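Side-chain contact in cellulose 1,4-beta-cellobiosidase (Thermobifida fusca, PDB 4JJJ), which probably hydrolyses cellulose to cellobiose as a family 48 glycoside hydrolase, of which this chain is the catalytic domain: residues A[353-356]-A[357-361]. The protein carries 1 engineered substitution. Residues are numbered along the deposited sequence; the frame is centred on the assembly and turned at random.
Sequences ATSF and DRQLE. With ZN (zinc ion), chain T.
The Phe356 ring carries Leu360 over one face. CD1 of Leu360 stands 4.2 Å from the ring centroid, 28° off the normal, a CH-pi contact. The two side chains lie alongside each other and point the same way, one turn apart on helix 348-365 of this (alpha/alpha)6 domain. Arg436 of helix 435-450 makes a cation-pi contact with Phe356. The second flat group is the Gln359 amide. Its NE2 donates to Ser355 OG at 2.8 Å in a nearly straight bond. The hydroxyl oxygen lies only 2° out of the amide plane. Ser355 OG sits anti to its own backbone N (chi1 -172°), which sets it beside its own carbonyl carbon, where NE2 of Gln359 can reach it. The same OG is also hydrogen-bonded to Tyr295 O, and Gln359 OE1 takes the backbone N-H of Asn328, so both ends of the buried amide are used and its rotation is fixed. With an alanine in place of Gln359, Ser355 OG and Asn328 N would probably each lose a partner. The backbone bonds of the helix follow the same i to i+4 spacing, with Gln359 N 2.7 Å from Ser355 O. Another i, i+4 pair, Asp357 and Glu361, holds a zinc ion. Tyr396 OH and Trp478 NE1 hydrogen-bond Glu361 OE1. The metal is bound by Asp357 OD1, Glu361 OE2 and a water, with OE2 2.0 Å from the zinc.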
loop_
_atom_site.group_PDB
_atom_site.type_symbol
_atom_site.label_atom_id
_atom_site.label_comp_id
_atom_site.label_asym_id
_atom_site.label_seq_id
_atom_site.Cartn_x
_atom_site.Cartn_y
_atom_site.Cartn_z
ATOM N N ALA A 353 -9.598 -17.185 -8.501
ATOM C CA ALA A 353 -8.830 -18.385 -8.884
ATOM C C ALA A 353 -7.892 -18.066 -10.075
ATOM O O ALA A 353 -6.688 -18.450 -10.089
ATOM C CB ALA A 353 -9.745 -19.506 -9.216
ATOM N N THR A 354 -8.382 -17.245 -10.988
ATOM C CA THR A 354 -7.524 -16.798 -12.114
ATOM C C THR A 354 -6.374 -15.939 -11.585
ATOM O O THR A 354 -5.246 -16.155 -11.966
ATOM C CB THR A 354 -8.358 -16.042 -13.121
ATOM O OG1 THR A 354 -9.415 -16.882 -13.576
ATOM C CG2 THR A 354 -7.541 -15.603 -14.258
ATOM N N SER A 355 -6.703 -15.049 -10.702
ATOM C CA SER A 355 -5.658 -14.173 -10.070
ATOM C C SER A 355 -4.597 -14.950 -9.267
ATOM O O SER A 355 -3.420 -14.616 -9.323
ATOM C CB SER A 355 -6.291 -13.086 -9.176
ATOM O OG SER A 355 -5.333 -12.133 -8.723
ATOM N N PHE A 356 -5.027 -15.957 -8.488
ATOM C CA PHE A 356 -4.105 -16.796 -7.734
ATOM C C PHE A 356 -3.014 -17.335 -8.671
ATOM O O PHE A 356 -1.799 -17.232 -8.417
ATOM C CB PHE A 356 -4.879 -17.868 -7.015
ATOM C CG PHE A 356 -4.064 -18.871 -6.241
ATOM C CD1 PHE A 356 -3.056 -18.477 -5.397
ATOM C CD2 PHE A 356 -4.333 -20.230 -6.287
ATOM C CE1 PHE A 356 -2.322 -19.382 -4.654
ATOM C CE2 PHE A 356 -3.643 -21.151 -5.547
ATOM C CZ PHE A 356 -2.619 -20.736 -4.721
ATOM N N ASP A 357 -3.458 -17.986 -9.735
ATOM C CA ASP A 357 -2.559 -18.518 -10.756
ATOM C C ASP A 357 -1.705 -17.421 -11.411
ATOM O O ASP A 357 -0.457 -17.556 -11.472
ATOM C CB ASP A 357 -3.377 -19.239 -11.825
ATOM C CG ASP A 357 -2.580 -19.612 -13.056
ATOM O OD1 ASP A 357 -1.576 -20.301 -12.840
ATOM O OD2 ASP A 357 -2.949 -19.118 -14.190
ATOM N N ARG A 358 -2.358 -16.357 -11.876
ATOM C CA ARG A 358 -1.678 -15.307 -12.583
ATOM C C ARG A 358 -0.576 -14.611 -11.696
ATOM O O ARG A 358 0.537 -14.323 -12.148
ATOM C CB ARG A 358 -2.619 -14.232 -13.066
ATOM C CG ARG A 358 -2.024 -13.294 -14.107
ATOM C CD ARG A 358 -1.785 -13.936 -15.446
ATOM N NE ARG A 358 -2.942 -14.479 -16.128
ATOM C CZ ARG A 358 -3.728 -13.719 -16.919
ATOM N NH1 ARG A 358 -3.562 -12.434 -17.066
ATOM N NH2 ARG A 358 -4.719 -14.265 -17.576
ATOM N N GLN A 359 -0.912 -14.426 -10.415
ATOM C CA GLN A 359 0.048 -13.774 -9.519
ATOM C C GLN A 359 1.271 -14.666 -9.349
ATOM O O GLN A 359 2.404 -14.162 -9.366
ATOM C CB GLN A 359 -0.591 -13.512 -8.166
ATOM C CG GLN A 359 -1.639 -12.394 -8.156
ATOM C CD GLN A 359 -2.096 -12.042 -6.754
ATOM O OE1 GLN A 359 -1.341 -12.023 -5.783
ATOM N NE2 GLN A 359 -3.405 -11.900 -6.645
ATOM N N LEU A 360 1.128 -15.995 -9.195
ATOM C CA LEU A 360 2.280 -16.828 -9.084
ATOM C C LEU A 360 3.101 -16.837 -10.355
ATOM O O LEU A 360 4.367 -16.846 -10.238
ATOM C CB LEU A 360 1.876 -18.266 -8.710
ATOM C CG LEU A 360 1.464 -18.396 -7.212
ATOM C CD1 LEU A 360 0.600 -19.674 -7.063
ATOM C CD2 LEU A 360 2.724 -18.414 -6.364
ATOM N N GLU A 361 2.498 -16.846 -11.520
ATOM C CA GLU A 361 3.285 -16.766 -12.788
ATOM C C GLU A 361 4.055 -15.443 -12.892
ATOM O O GLU A 361 5.226 -15.475 -13.187
ATOM C CB GLU A 361 2.351 -16.846 -13.959
ATOM C CG GLU A 361 1.771 -18.207 -14.152
ATOM C CD GLU A 361 1.064 -18.365 -15.499
ATOM O OE1 GLU A 361 1.310 -17.620 -16.440
ATOM O OE2 GLU A 361 0.143 -19.241 -15.644
HETATM ZN ZN ZN T . -0.562 -20.710 -14.517
HETATM O O HOH W 1 -1.658 -21.851 -15.828
#